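PDB 3SS6: acetyl-CoA acetyltransferase from Bacillus anthracis, which probably catalyses the reversible, thiol-dependent condensation of two acetyl-CoA molecules to acetoacetyl-CoA and free CoA, as thiolases of this family do. Local coordinates for residues P296-G301 with G386-I391; G18-A23 with A120-P125. All coordinates share one frame; numbering follows the deposited sequence.

Contact 1: residues P296-G301 with G386-I391; sequences PAIRKG and GVALFI
Helix 294-305 lies on one face of the large mixed sheet, against strand 385-393. The short segments cross at -41° with their axes 6.9 Å apart. Small residues make this approach possible. Ala297 points its CB at the strand, 3.5 Å from the carbonyl C of Gly386, so a methyl group rests on bare peptide. Ala388 CB points toward the helix, touching Ala297 and meeting Ile298 CG1 at 4.0 Å. Ile298 places CG1 beside its backbone N, chi1 -70°, which leaves CG2 anti to N. Phe390 has CG anti to its carbonyl carbon, chi1 -62°, and its ring tip reaches the helix at Gly301. Phe390 CZ lies 3.5 Å from Gly301 CA, and Gly301 O sits over one ring face near the rim. Ile298 O lies at the ring edge, near its plane. The bare CA of Gly301 lets the ring tip approach the helix backbone. Val387 and Leu389 pack on helix 93-107 instead, and Leu389 also on helix 352-370. The contact packs a helix onto the sheet in the C-terminal half of the thiolase fold. Ala297 O accepts Gly301 N and pairs with Ser281 OG. Nothing polar links the segments directly; close apolar packing holds them.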
loop_
_atom_site.group_PDB
_atom_site.type_symbol
_atom_site.label_atom_id
_atom_site.label_comp_id
_atom_site.label_asym_id
_atom_site.label_seq_id
_atom_site.Cartn_x
_atom_site.Cartn_y
_atom_site.Cartn_z
ATOM N N PRO A 296 -8.793 -37.561 -17.911
ATOM C CA PRO A 296 -8.723 -38.664 -16.947
ATOM C C PRO A 296 -9.848 -38.633 -15.903
ATOM O O PRO A 296 -10.238 -39.700 -15.430
ATOM C CB PRO A 296 -7.355 -38.467 -16.275
ATOM C CG PRO A 296 -7.012 -37.035 -16.512
ATOM C CD PRO A 296 -7.597 -36.699 -17.855
ATOM N N ALA A 297 -10.345 -37.450 -15.542
ATOM C CA ALA A 297 -11.433 -37.370 -14.566
ATOM C C ALA A 297 -12.694 -38.008 -15.128
ATOM O O ALA A 297 -13.366 -38.788 -14.453
ATOM C CB ALA A 297 -11.701 -35.922 -14.161
ATOM N N ILE A 298 -12.999 -37.691 -16.380
ATOM C CA ILE A 298 -14.177 -38.272 -17.022
ATOM C C ILE A 298 -14.012 -39.779 -17.215
ATOM O O ILE A 298 -14.921 -40.550 -16.902
ATOM C CB ILE A 298 -14.522 -37.551 -18.338
ATOM C CG1 ILE A 298 -15.055 -36.144 -18.026
ATOM C CG2 ILE A 298 -15.548 -38.356 -19.157
ATOM C CD1 ILE A 298 -15.234 -35.260 -19.250
ATOM N N ARG A 299 -12.851 -40.211 -17.699
ATOM C CA ARG A 299 -12.627 -41.642 -17.902
ATOM C C ARG A 299 -12.769 -42.403 -16.593
ATOM O O ARG A 299 -13.433 -43.438 -16.544
ATOM C CB ARG A 299 -11.266 -41.903 -18.551
ATOM C CG ARG A 299 -11.184 -41.392 -19.984
ATOM C CD ARG A 299 -9.873 -41.762 -20.663
ATOM N NE ARG A 299 -9.984 -41.650 -22.117
ATOM C CZ ARG A 299 -9.144 -40.966 -22.891
ATOM N NH1 ARG A 299 -8.112 -40.326 -22.361
ATOM N NH2 ARG A 299 -9.335 -40.931 -24.202
ATOM N N LYS A 300 -12.159 -41.871 -15.536
ATOM C CA LYS A 300 -12.200 -42.490 -14.211
ATOM C C LYS A 300 -13.640 -42.610 -13.715
ATOM O O LYS A 300 -14.063 -43.669 -13.220
ATOM C CB LYS A 300 -11.368 -41.649 -13.233
ATOM C CG LYS A 300 -11.228 -42.205 -11.825
ATOM C CD LYS A 300 -10.284 -41.319 -11.011
ATOM C CE LYS A 300 -10.097 -41.815 -9.586
ATOM N NZ LYS A 300 -9.128 -40.953 -8.849
ATOM N N GLY A 301 -14.392 -41.528 -13.869
ATOM C CA GLY A 301 -15.776 -41.476 -13.430
ATOM C C GLY A 301 -16.718 -42.390 -14.196
ATOM O O GLY A 301 -17.619 -42.982 -13.603
ATOM N N GLY A 386 -8.405 -32.460 -12.592
ATOM C CA GLY A 386 -9.661 -32.530 -13.316
ATOM C C GLY A 386 -10.721 -33.061 -12.372
ATOM O O GLY A 386 -10.434 -33.923 -11.549
ATOM N N VAL A 387 -11.940 -32.553 -12.487
ATOM C CA VAL A 387 -13.037 -33.029 -11.654
ATOM C C VAL A 387 -14.240 -33.256 -12.554
ATOM O O VAL A 387 -14.454 -32.495 -13.490
ATOM C CB VAL A 387 -13.381 -32.006 -10.557
ATOM C CG1 VAL A 387 -14.475 -32.544 -9.642
ATOM C CG2 VAL A 387 -12.125 -31.672 -9.752
ATOM N N ALA A 388 -14.993 -34.327 -12.299
ATOM C CA ALA A 388 -16.193 -34.613 -13.086
ATOM C C ALA A 388 -17.356 -35.039 -12.199
ATOM O O ALA A 388 -17.173 -35.733 -11.190
ATOM C CB ALA A 388 -15.906 -35.681 -14.144
ATOM N N LEU A 389 -18.554 -34.620 -12.597
ATOM C CA LEU A 389 -19.772 -34.889 -11.855
ATOM C C LEU A 389 -20.778 -35.528 -12.806
ATOM O O LEU A 389 -20.969 -35.055 -13.927
ATOM C CB LEU A 389 -20.328 -33.568 -11.298
ATOM C CG LEU A 389 -21.596 -33.671 -10.452
ATOM C CD1 LEU A 389 -21.356 -34.521 -9.214
ATOM C CD2 LEU A 389 -22.063 -32.270 -10.065
ATOM N N PHE A 390 -21.403 -36.616 -12.364
ATOM C CA PHE A 390 -22.288 -37.410 -13.218
ATOM C C PHE A 390 -23.690 -37.349 -12.640
ATOM O O PHE A 390 -23.894 -37.692 -11.477
ATOM C CB PHE A 390 -21.786 -38.854 -13.289
ATOM C CG PHE A 390 -20.417 -38.970 -13.885
ATOM C CD1 PHE A 390 -20.252 -39.339 -15.211
ATOM C CD2 PHE A 390 -19.295 -38.652 -13.128
ATOM C CE1 PHE A 390 -18.976 -39.418 -15.770
ATOM C CE2 PHE A 390 -18.019 -38.720 -13.676
ATOM C CZ PHE A 390 -17.856 -39.112 -14.994
ATOM N N ILE A 391 -24.642 -36.875 -13.437
ATOM C CA ILE A 391 -25.997 -36.675 -12.941
ATOM C C ILE A 391 -27.051 -37.264 -13.873
ATOM O O ILE A 391 -26.793 -37.504 -15.060
ATOM C CB ILE A 391 -26.318 -35.183 -12.726
ATOM C CG1 ILE A 391 -26.308 -34.437 -14.057
ATOM C CG2 ILE A 391 -25.335 -34.540 -11.744
ATOM C CD1 ILE A 391 -26.889 -33.038 -13.950
#

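Contact 2: residues G18-A23 with A120-P125; sequences GTFGGA and AMSSSP
Phe20 lays its ring obliquely along the backbone of Met121 and Ser122. CG is anti to the backbone N, chi1 -165°, which carries the ring across to the other loop. Phe20 CE2 comes nearest, 3.6 Å from both Met121 O and Ser122 CA. Of the Met121 side chain, CB is the part that approaches, 4.3 Å from Phe20 CE2, because the rest leads away. Arg132 of the second subunit and Leu137 of the third also pack on Phe20.

The polar link is made by Ser122. Its OG lies beside its own backbone N, chi1 -61°, and accepts a nearly straight hydrogen bond from Gly21 N, at 2.8 Å and 166°. Ser122 OG also pairs with Asp253 OD2, so two partners hold the hydroxyl. Gly21 belongs to a type II turn from Thr19 to Gly22, closed by Gly22 N to Thr19 O. Its positive phi suits the third position of that turn. The facing loop makes a type I turn from Met121 to Ser124. There Ser124 OG donates to Ala120 O at 2.9 Å, from above the carbonyl plane.

The contact joins the loops that follow strands 7-19 and 112-120, beside a subunit interface where Trp133 NE1 of the second subunit binds Ser122 O. Asp253, if charged, would probably strengthen Ser122 OG as an acceptor for the Gly21 amide.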
loop_
_atom_site.group_PDB
_atom_site.type_symbol
_atom_site.label_atom_id
_atom_site.label_comp_id
_atom_site.label_asym_id
_atom_site.label_seq_id
_atom_site.Cartn_x
_atom_site.Cartn_y
_atom_site.Cartn_z
ATOM N N GLY A 18 -21.389 -11.488 -14.190
ATOM C CA GLY A 18 -20.890 -10.152 -14.482
ATOM C C GLY A 18 -19.516 -10.156 -15.137
ATOM O O GLY A 18 -18.730 -11.095 -14.969
ATOM N N THR A 19 -19.236 -9.109 -15.911
ATOM C CA THR A 19 -17.906 -8.933 -16.492
ATOM C C THR A 19 -17.017 -8.177 -15.514
ATOM O O THR A 19 -17.501 -7.515 -14.604
ATOM C CB THR A 19 -17.949 -8.160 -17.827
ATOM O OG1 THR A 19 -18.603 -6.900 -17.634
ATOM C CG2 THR A 19 -18.684 -8.956 -18.880
ATOM N N PHE A 20 -15.709 -8.291 -15.701
ATOM C CA PHE A 20 -14.765 -7.635 -14.804
ATOM C C PHE A 20 -14.959 -6.131 -14.805
ATOM O O PHE A 20 -14.916 -5.484 -15.857
ATOM C CB PHE A 20 -13.331 -7.992 -15.188
ATOM C CG PHE A 20 -12.324 -7.659 -14.119
ATOM C CD1 PHE A 20 -11.545 -6.522 -14.212
ATOM C CD2 PHE A 20 -12.189 -8.476 -13.003
ATOM C CE1 PHE A 20 -10.625 -6.217 -13.213
ATOM C CE2 PHE A 20 -11.274 -8.177 -12.009
ATOM C CZ PHE A 20 -10.499 -7.043 -12.116
ATOM N N GLY A 21 -15.186 -5.573 -13.622
ATOM C CA GLY A 21 -15.453 -4.151 -13.507
ATOM C C GLY A 21 -16.845 -3.780 -13.984
ATOM O O GLY A 21 -17.148 -2.596 -14.168
ATOM N N GLY A 22 -17.692 -4.792 -14.168
ATOM C CA GLY A 22 -19.045 -4.597 -14.683
ATOM C C GLY A 22 -20.102 -4.402 -13.602
ATOM O O GLY A 22 -19.880 -3.697 -12.617
ATOM N N ALA A 23 -21.259 -5.032 -13.793
ATOM C CA ALA A 23 -22.414 -4.801 -12.928
ATOM C C ALA A 23 -22.145 -5.138 -11.470
ATOM O O ALA A 23 -22.709 -4.508 -10.570
ATOM C CB ALA A 23 -23.628 -5.603 -13.439
ATOM N N ALA A 120 -16.104 -13.164 -6.654
ATOM C CA ALA A 120 -16.270 -11.743 -6.922
ATOM C C ALA A 120 -14.884 -11.250 -7.303
ATOM O O ALA A 120 -14.120 -10.762 -6.461
ATOM C CB ALA A 120 -16.794 -11.019 -5.688
ATOM N N MET A 121 -14.534 -11.420 -8.572
ATOM C CA MET A 121 -13.176 -11.105 -9.000
ATOM C C MET A 121 -12.977 -9.589 -9.036
ATOM O O MET A 121 -11.925 -9.105 -8.641
ATOM C CB MET A 121 -12.860 -11.777 -10.341
ATOM C CG MET A 121 -12.992 -13.298 -10.233
ATOM S SD MET A 121 -12.597 -14.258 -11.717
ATOM C CE MET A 121 -10.791 -14.250 -11.658
ATOM N N SER A 122 -14.002 -8.854 -9.475
ATOM C CA SER A 122 -13.914 -7.401 -9.611
ATOM C C SER A 122 -13.579 -6.693 -8.301
ATOM O O SER A 122 -12.925 -5.650 -8.307
ATOM C CB SER A 122 -15.218 -6.817 -10.158
ATOM O OG SER A 122 -15.539 -7.308 -11.454
ATOM N N SER A 123 -14.062 -7.228 -7.182
ATOM C CA SER A 123 -13.866 -6.569 -5.879
ATOM C C SER A 123 -12.695 -7.159 -5.090
ATOM O O SER A 123 -12.457 -6.801 -3.920
ATOM C CB SER A 123 -15.161 -6.643 -5.055
ATOM O OG SER A 123 -15.534 -8.001 -4.844
ATOM N N SER A 124 -11.950 -8.063 -5.716
ATOM C CA SER A 124 -10.831 -8.705 -5.028
ATOM C C SER A 124 -9.722 -7.699 -4.725
ATOM O O SER A 124 -9.462 -6.796 -5.523
ATOM C CB SER A 124 -10.291 -9.875 -5.858
ATOM O OG SER A 124 -11.250 -10.921 -5.897
ATOM N N PRO A 125 -9.069 -7.852 -3.560
ATOM C CA PRO A 125 -8.089 -6.863 -3.094
ATOM C C PRO A 125 -6.710 -6.984 -3.727
ATOM O O PRO A 125 -6.445 -7.903 -4.524
ATOM C CB PRO A 125 -7.991 -7.168 -1.595
ATOM C CG PRO A 125 -8.189 -8.639 -1.521
ATOM C CD PRO A 125 -9.261 -8.934 -2.577
#

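How the contacts relate
Both contacts reach the same mixed sheet as it runs through the chain, but on opposite sides of the chain's centre. Their centres are 30 Å apart, and their nearest atoms about 18 Å, so they do not touch. Contact 2 belongs to the N-terminal thiolase domain and contact 1 to the C-terminal one; in sequence, contact 2 comes first. Contact 1 is buried within one subunit, whereas contact 2 adjoins neighbouring subunits. In contact 1, Val387 packs on Arg89 and Ser92, close in sequence to Cys91, modified here to S-hydroxycysteine and probably the nucleophile, as in other thiolases. The Val387 side chain is about 12 Å from a bound potassium ion.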